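Local coordinates for protein RNA polymerase II subunit A C-terminal domain phosphatase SSU72 (Homo sapiens, PDB 4H3K) that dephosphorylates phosphoserine and phosphothreonine in the C-terminal domain of RNA polymerase II, with roles in RNA processing, transcription termination and pre-mRNA polyadenylation, at residues C131-R134 with V135-V139; D160-N164 with H165-T169; P115-F118 with Q119-K122. The protein carries 1 engineered substitution. All blocks are in the same frame, centred on the assembly; numbering follows the deposited sequence.

Contact 1 of 3, residues C131-R134 with V135-V139; sequences CEER and VYDQV
The first turn of helix 133-145, the helix of the beta-alpha-beta unit formed with strands 127-130 and 153-159, opens at Glu-132, whose carbonyl meets Val-135 and Tyr-136. Glu-132 holds the N-cap position. Its O accepts a bond from Tyr-136 N at 3.0 Å and a weak one from Val-135 N. The next bonds of the helix run from Asp-137 N to Glu-133 O (2.8 Å) and from Gln-138 N to Arg-134 O (3.2 Å). On the side chains, Glu-132 CG touches Val-135 CG2 at 3.7 Å, the two groups crossing at about a right angle, while the Glu-132 carboxylate is held by a salt bridge to Arg-38. In the same turn, Arg-134 leaves with CG opposite its own N (chi1 -175°), and the bend at chi3 carries the guanidinium along the helix to Gln-138. Gln-138 OE1 lies over one face of that group, offset toward its rim, 3.1 Å from Arg-134 NH2; because OE1 sits above the plane, out of line with the N-H bonds, the pair is not hydrogen-bonded. The amide and guanidinium planes stand 69° apart. OE1 bonds instead to Thr-58. Val-135 CG2 comes to the guanidinium edge, 4.0 Å from Arg-134 NH2. On another side of the turn, Glu-133 and Asp-137 each reach outward to a basic side chain on the chain of another protein in the assembly. The partial negative charge of Gln-138 OE1 against the Arg-134 face probably adds a modest electrostatic attraction, while the basic partners probably offset the mutual repulsion of the two acids.

Contact 2 of 3, residues D160-N164 with H165-T169; sequences DIQDN and HEEAT
Asn-164 OD1 accepts from Glu-167 N at 2.9 Å, and the N-H points almost straight at it (175°), though the donor is tilted 27° from the plane of the side-chain amide. The side chain reaches this N-H because CG sits between the backbone N and the carbonyl carbon (chi1 61°), folding the amide over the start of the helix. The Asn-164 main-chain O meanwhile receives Ala-168 N at 2.9 Å, so this one residue takes up two N-H groups of the first turn. Glu-167 runs alongside the asparagine, its CG 3.7 Å from Asn-164 ND2, with the carboxylate and amide planes close to perpendicular. Replacing Asn-164 by an alanine would probably leave Glu-167 N without its capping acceptor and let the first turn fray. Farther out, Gln-162 O lies 3.4 Å from Glu-167 CB, and Ile-161 CG2 meets Glu-167 O at 3.3 Å, so the incoming loop leans on the same turn. That loop is tethered through Ile-161 O to Arg-38, while Asp-163 centres an inverse gamma turn just before the cap. The OD1 bond is a typical asparagine N-cap, positioned by the loop around it, and it starts helix 165-184 after strand 153-159.

Contact 3 of 3, residues P115-F118 with Q119-K122; sequences PERF and QNCK
Arg-117 and Phe-118 meet the following residues round a tight turn of 3-10 type. Asn-120 N donates to Arg-117 O and Cys-121 N to Phe-118 O, both at 3.1 Å, and these bonds between residues three apart mark the 3-10 turn. The tightly packed part is Phe-118, which is buried: its first torsion, chi1 -175°, swings the ring away from the backbone N and into the protein. Toward solvent, Arg-117 carries the contact. Exposed Asn-120 lays its amide against the aliphatic part of the arginine, with ND2 3.3 Å from Arg-117 CB and also near CG and CD. The partly exposed Gln-119 doubles back, and its flat terminal amide stacks, offset toward the rim, over one face of the Arg-117 guanidinium, the planes only 22° apart; Gln-119 CD is 3.5 Å from Arg-117 NH2. Gln-119 also touches Asp-142. The turn lies in the connection between helix 101-109 and strand 127-130. Phe-118 packs on Val-139, Asp-142 and Leu-143 of helix 133-145, Cys-121 faces Arg-54 and Phe-56 of strand 52-57, and backbone bonds from Glu-116 and Phe-118 to Gly-57 tie the segment to the end of that strand.

Helix 133-145 connects the three contacts: contact 1 forms its first turns and touches both of the others. With contact 2 the joint is polar, Cys-131 O lying 2.8 Å from Ile-161 N in a probable hydrogen bond. With contact 3 it is apolar, Val-139 CG1 meeting Phe-118 CZ at 3.8 Å. Contacts 2 and 3 do not meet; their nearest atoms are about 12 Å apart, on opposite sides of the chain's centre. Arg-38, shared by contacts 1 and 2, is probably the arginine of the CX5R phosphate-binding loop, which the two contacts would then flank. A phosphate ion, about 6 Å from the Glu-132 side chain and also near Asp-163, probably marks the pocket for the substrate phosphate.

Contact 1 of 3, residues C131-R134 with V135-V139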
# COMPACT_ATOMS: atom_id res chain seq x y z
N CYS B 131 -1.43 -16.02 9.98
CA CYS B 131 -1.51 -16.94 11.10
C CYS B 131 -0.26 -17.81 11.29
O CYS B 131 -0.26 -18.66 12.15
CB CYS B 131 -2.78 -17.80 10.99
SG CYS B 131 -4.30 -16.79 10.92
N GLU B 132 0.78 -17.60 10.47
CA GLU B 132 2.09 -18.18 10.66
C GLU B 132 3.09 -17.58 9.71
O GLU B 132 2.73 -17.05 8.65
CB GLU B 132 2.12 -19.73 10.54
CG GLU B 132 1.91 -20.27 9.16
CD GLU B 132 2.09 -21.80 9.14
OE1 GLU B 132 1.14 -22.50 9.50
OE2 GLU B 132 3.19 -22.27 8.82
N GLU B 133 4.37 -17.63 10.10
CA GLU B 133 5.39 -16.88 9.38
C GLU B 133 5.51 -17.25 7.89
O GLU B 133 5.75 -16.39 7.03
CB GLU B 133 6.74 -17.01 10.09
CG GLU B 133 7.76 -16.10 9.51
CD GLU B 133 9.10 -16.19 10.22
OE1 GLU B 133 9.14 -16.80 11.29
OE2 GLU B 133 10.10 -15.65 9.70
N ARG B 134 5.33 -18.53 7.57
CA ARG B 134 5.35 -18.97 6.16
C ARG B 134 4.25 -18.26 5.33
O ARG B 134 4.44 -17.97 4.16
CB ARG B 134 5.15 -20.50 6.10
CG ARG B 134 5.27 -21.16 4.73
CD ARG B 134 4.41 -22.49 4.64
NE ARG B 134 2.97 -22.17 4.49
CZ ARG B 134 2.22 -22.43 3.41
NH1 ARG B 134 2.72 -23.08 2.36
NH2 ARG B 134 0.95 -22.04 3.38
N VAL B 135 3.09 -18.06 5.94
CA VAL B 135 1.95 -17.42 5.29
C VAL B 135 2.27 -15.92 5.15
O VAL B 135 2.03 -15.32 4.09
CB VAL B 135 0.65 -17.63 6.09
CG1 VAL B 135 -0.47 -16.72 5.59
CG2 VAL B 135 0.23 -19.10 6.04
N TYR B 136 2.83 -15.33 6.21
CA TYR B 136 3.34 -13.93 6.17
C TYR B 136 4.31 -13.74 4.97
O TYR B 136 4.20 -12.79 4.19
CB TYR B 136 4.05 -13.67 7.48
CG TYR B 136 4.69 -12.31 7.68
CD1 TYR B 136 3.95 -11.24 8.21
CD2 TYR B 136 6.04 -12.10 7.40
CE1 TYR B 136 4.55 -10.00 8.47
CE2 TYR B 136 6.66 -10.87 7.66
CZ TYR B 136 5.90 -9.82 8.18
OH TYR B 136 6.50 -8.63 8.44
N ASP B 137 5.28 -14.65 4.84
CA ASP B 137 6.25 -14.58 3.72
C ASP B 137 5.55 -14.62 2.37
O ASP B 137 5.92 -13.91 1.44
CB ASP B 137 7.27 -15.73 3.78
CG ASP B 137 8.24 -15.59 4.92
OD1 ASP B 137 8.43 -14.45 5.43
OD2 ASP B 137 8.80 -16.62 5.31
N GLN B 138 4.51 -15.44 2.25
CA GLN B 138 3.80 -15.60 0.99
C GLN B 138 2.98 -14.36 0.67
O GLN B 138 2.95 -13.88 -0.48
CB GLN B 138 2.93 -16.88 1.02
CG GLN B 138 3.81 -18.15 0.90
CD GLN B 138 3.05 -19.46 1.03
OE1 GLN B 138 2.20 -19.65 1.92
NE2 GLN B 138 3.37 -20.39 0.14
N VAL B 139 2.32 -13.83 1.69
CA VAL B 139 1.55 -12.61 1.50
C VAL B 139 2.48 -11.48 1.05
O VAL B 139 2.18 -10.75 0.09
CB VAL B 139 0.84 -12.18 2.82
CG1 VAL B 139 0.44 -10.70 2.74
CG2 VAL B 139 -0.40 -13.10 3.08

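Contact 2 of 3, residues D160-N164 with H165-T169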
# COMPACT_ATOMS: atom_id res chain seq x y z
N ASP B 160 2.05 -16.29 15.03
CA ASP B 160 2.11 -17.73 14.87
C ASP B 160 0.99 -18.43 15.64
O ASP B 160 0.95 -18.43 16.86
CB ASP B 160 3.47 -18.31 15.26
CG ASP B 160 4.51 -18.19 14.14
OD1 ASP B 160 4.22 -17.70 13.04
OD2 ASP B 160 5.66 -18.60 14.39
N ILE B 161 0.07 -19.05 14.89
CA ILE B 161 -1.00 -19.82 15.50
C ILE B 161 -0.93 -21.27 15.02
O ILE B 161 -0.95 -21.52 13.81
CB ILE B 161 -2.39 -19.24 15.17
CG1 ILE B 161 -2.52 -17.78 15.65
CG2 ILE B 161 -3.52 -20.16 15.74
CD1 ILE B 161 -3.63 -16.97 14.85
N GLN B 162 -0.91 -22.21 15.96
CA GLN B 162 -0.88 -23.63 15.58
C GLN B 162 -2.18 -24.04 14.90
O GLN B 162 -3.29 -23.60 15.27
CB GLN B 162 -0.62 -24.51 16.81
CG GLN B 162 0.81 -24.39 17.33
CD GLN B 162 1.22 -25.54 18.24
OE1 GLN B 162 0.45 -25.99 19.11
NE2 GLN B 162 2.46 -26.03 18.06
N ASP B 163 -2.05 -24.92 13.91
CA ASP B 163 -3.20 -25.32 13.14
C ASP B 163 -3.97 -26.47 13.82
O ASP B 163 -3.91 -27.62 13.37
CB ASP B 163 -2.79 -25.70 11.71
CG ASP B 163 -3.98 -25.88 10.80
OD1 ASP B 163 -5.15 -25.89 11.27
OD2 ASP B 163 -3.77 -26.05 9.59
N ASN B 164 -4.68 -26.16 14.90
CA ASN B 164 -5.67 -27.09 15.48
C ASN B 164 -6.83 -26.24 15.99
O ASN B 164 -6.67 -25.01 16.09
CB ASN B 164 -5.06 -27.96 16.60
CG ASN B 164 -4.52 -27.13 17.76
OD1 ASN B 164 -5.28 -26.44 18.45
ND2 ASN B 164 -3.22 -27.21 17.99
N HIS B 165 -7.97 -26.85 16.30
CA HIS B 165 -9.19 -26.08 16.59
C HIS B 165 -9.03 -25.17 17.82
O HIS B 165 -9.48 -24.04 17.81
CB HIS B 165 -10.45 -26.96 16.72
CG HIS B 165 -10.80 -27.67 15.45
ND1 HIS B 165 -11.16 -29.01 15.41
CD2 HIS B 165 -10.81 -27.24 14.16
CE1 HIS B 165 -11.39 -29.36 14.16
NE2 HIS B 165 -11.17 -28.32 13.38
N GLU B 166 -8.40 -25.69 18.86
CA GLU B 166 -8.26 -24.95 20.10
C GLU B 166 -7.38 -23.70 19.95
O GLU B 166 -7.78 -22.62 20.40
CB GLU B 166 -7.73 -25.86 21.20
CG GLU B 166 -7.29 -25.11 22.44
CD GLU B 166 -6.00 -25.64 23.03
OE1 GLU B 166 -5.31 -26.45 22.34
OE2 GLU B 166 -5.70 -25.26 24.20
N GLU B 167 -6.19 -23.86 19.35
CA GLU B 167 -5.28 -22.74 19.09
C GLU B 167 -5.89 -21.76 18.09
O GLU B 167 -5.72 -20.57 18.23
CB GLU B 167 -3.90 -23.21 18.62
CG GLU B 167 -3.06 -23.93 19.71
CD GLU B 167 -2.75 -23.03 20.91
OE1 GLU B 167 -2.26 -21.90 20.71
OE2 GLU B 167 -3.01 -23.44 22.06
N ALA B 168 -6.63 -22.28 17.10
CA ALA B 168 -7.36 -21.43 16.17
C ALA B 168 -8.33 -20.49 16.89
O ALA B 168 -8.39 -19.30 16.57
CB ALA B 168 -8.11 -22.24 15.17
N THR B 169 -9.07 -21.04 17.85
CA THR B 169 -10.06 -20.27 18.63
C THR B 169 -9.36 -19.21 19.46
O THR B 169 -9.78 -18.05 19.52
CB THR B 169 -10.97 -21.21 19.48
OG1 THR B 169 -11.64 -22.12 18.60
CG2 THR B 169 -12.05 -20.44 20.25

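Contact 3 of 3, residues P115-F118 with Q119-K122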
# COMPACT_ATOMS: atom_id res chain seq x y z
N PRO B 115 -13.01 -22.01 -0.01
CA PRO B 115 -11.79 -21.32 0.43
C PRO B 115 -11.27 -20.44 -0.71
O PRO B 115 -11.51 -20.76 -1.88
CB PRO B 115 -10.84 -22.47 0.73
CG PRO B 115 -11.30 -23.61 -0.12
CD PRO B 115 -12.82 -23.47 -0.06
N GLU B 116 -10.62 -19.33 -0.38
CA GLU B 116 -10.12 -18.39 -1.37
C GLU B 116 -8.60 -18.23 -1.27
O GLU B 116 -8.06 -18.11 -0.17
CB GLU B 116 -10.80 -17.02 -1.21
CG GLU B 116 -12.34 -17.09 -1.42
CD GLU B 116 -13.04 -15.83 -0.96
OE1 GLU B 116 -13.44 -15.05 -1.82
OE2 GLU B 116 -13.18 -15.60 0.25
N ARG B 117 -7.93 -18.25 -2.43
CA ARG B 117 -6.51 -18.01 -2.52
C ARG B 117 -6.22 -16.52 -2.46
O ARG B 117 -6.74 -15.74 -3.29
CB ARG B 117 -5.93 -18.53 -3.83
CG ARG B 117 -6.01 -20.03 -4.02
CD ARG B 117 -5.18 -20.56 -5.23
NE ARG B 117 -3.87 -19.93 -5.48
CZ ARG B 117 -2.76 -20.09 -4.74
NH1 ARG B 117 -2.79 -20.81 -3.64
NH2 ARG B 117 -1.63 -19.50 -5.12
N PHE B 118 -5.37 -16.12 -1.52
CA PHE B 118 -4.93 -14.73 -1.42
C PHE B 118 -4.34 -14.18 -2.73
O PHE B 118 -4.61 -13.05 -3.15
CB PHE B 118 -3.85 -14.61 -0.33
CG PHE B 118 -3.43 -13.20 -0.06
CD1 PHE B 118 -4.12 -12.41 0.86
CD2 PHE B 118 -2.33 -12.66 -0.72
CE1 PHE B 118 -3.72 -11.09 1.10
CE2 PHE B 118 -1.92 -11.36 -0.48
CZ PHE B 118 -2.63 -10.56 0.43
N GLN B 119 -3.50 -14.99 -3.36
CA GLN B 119 -2.79 -14.55 -4.56
C GLN B 119 -3.75 -14.26 -5.72
O GLN B 119 -3.35 -13.62 -6.69
CB GLN B 119 -1.70 -15.56 -4.96
CG GLN B 119 -0.60 -15.74 -3.92
CD GLN B 119 -0.83 -16.87 -2.88
OE1 GLN B 119 0.14 -17.44 -2.41
NE2 GLN B 119 -2.08 -17.16 -2.53
N ASN B 120 -5.01 -14.70 -5.60
CA ASN B 120 -6.02 -14.46 -6.66
C ASN B 120 -6.90 -13.26 -6.46
O ASN B 120 -7.59 -12.85 -7.38
CB ASN B 120 -6.97 -15.65 -6.83
CG ASN B 120 -6.28 -16.88 -7.33
OD1 ASN B 120 -5.25 -16.81 -8.02
ND2 ASN B 120 -6.82 -18.04 -6.97
N CYS B 121 -6.90 -12.71 -5.25
CA CYS B 121 -7.79 -11.59 -4.96
C CYS B 121 -7.11 -10.25 -5.17
O CYS B 121 -5.88 -10.15 -5.12
CB CYS B 121 -8.36 -11.67 -3.54
SG CYS B 121 -9.76 -10.55 -3.26
N LYS B 122 -7.93 -9.22 -5.37
CA LYS B 122 -7.52 -7.87 -5.76
C LYS B 122 -8.16 -6.78 -4.87
O LYS B 122 -8.18 -5.60 -5.25
CB LYS B 122 -7.90 -7.63 -7.23
CG LYS B 122 -9.42 -7.84 -7.55
CD LYS B 122 -10.09 -8.98 -6.70
CE LYS B 122 -11.18 -9.73 -7.46
NZ LYS B 122 -12.53 -9.25 -7.05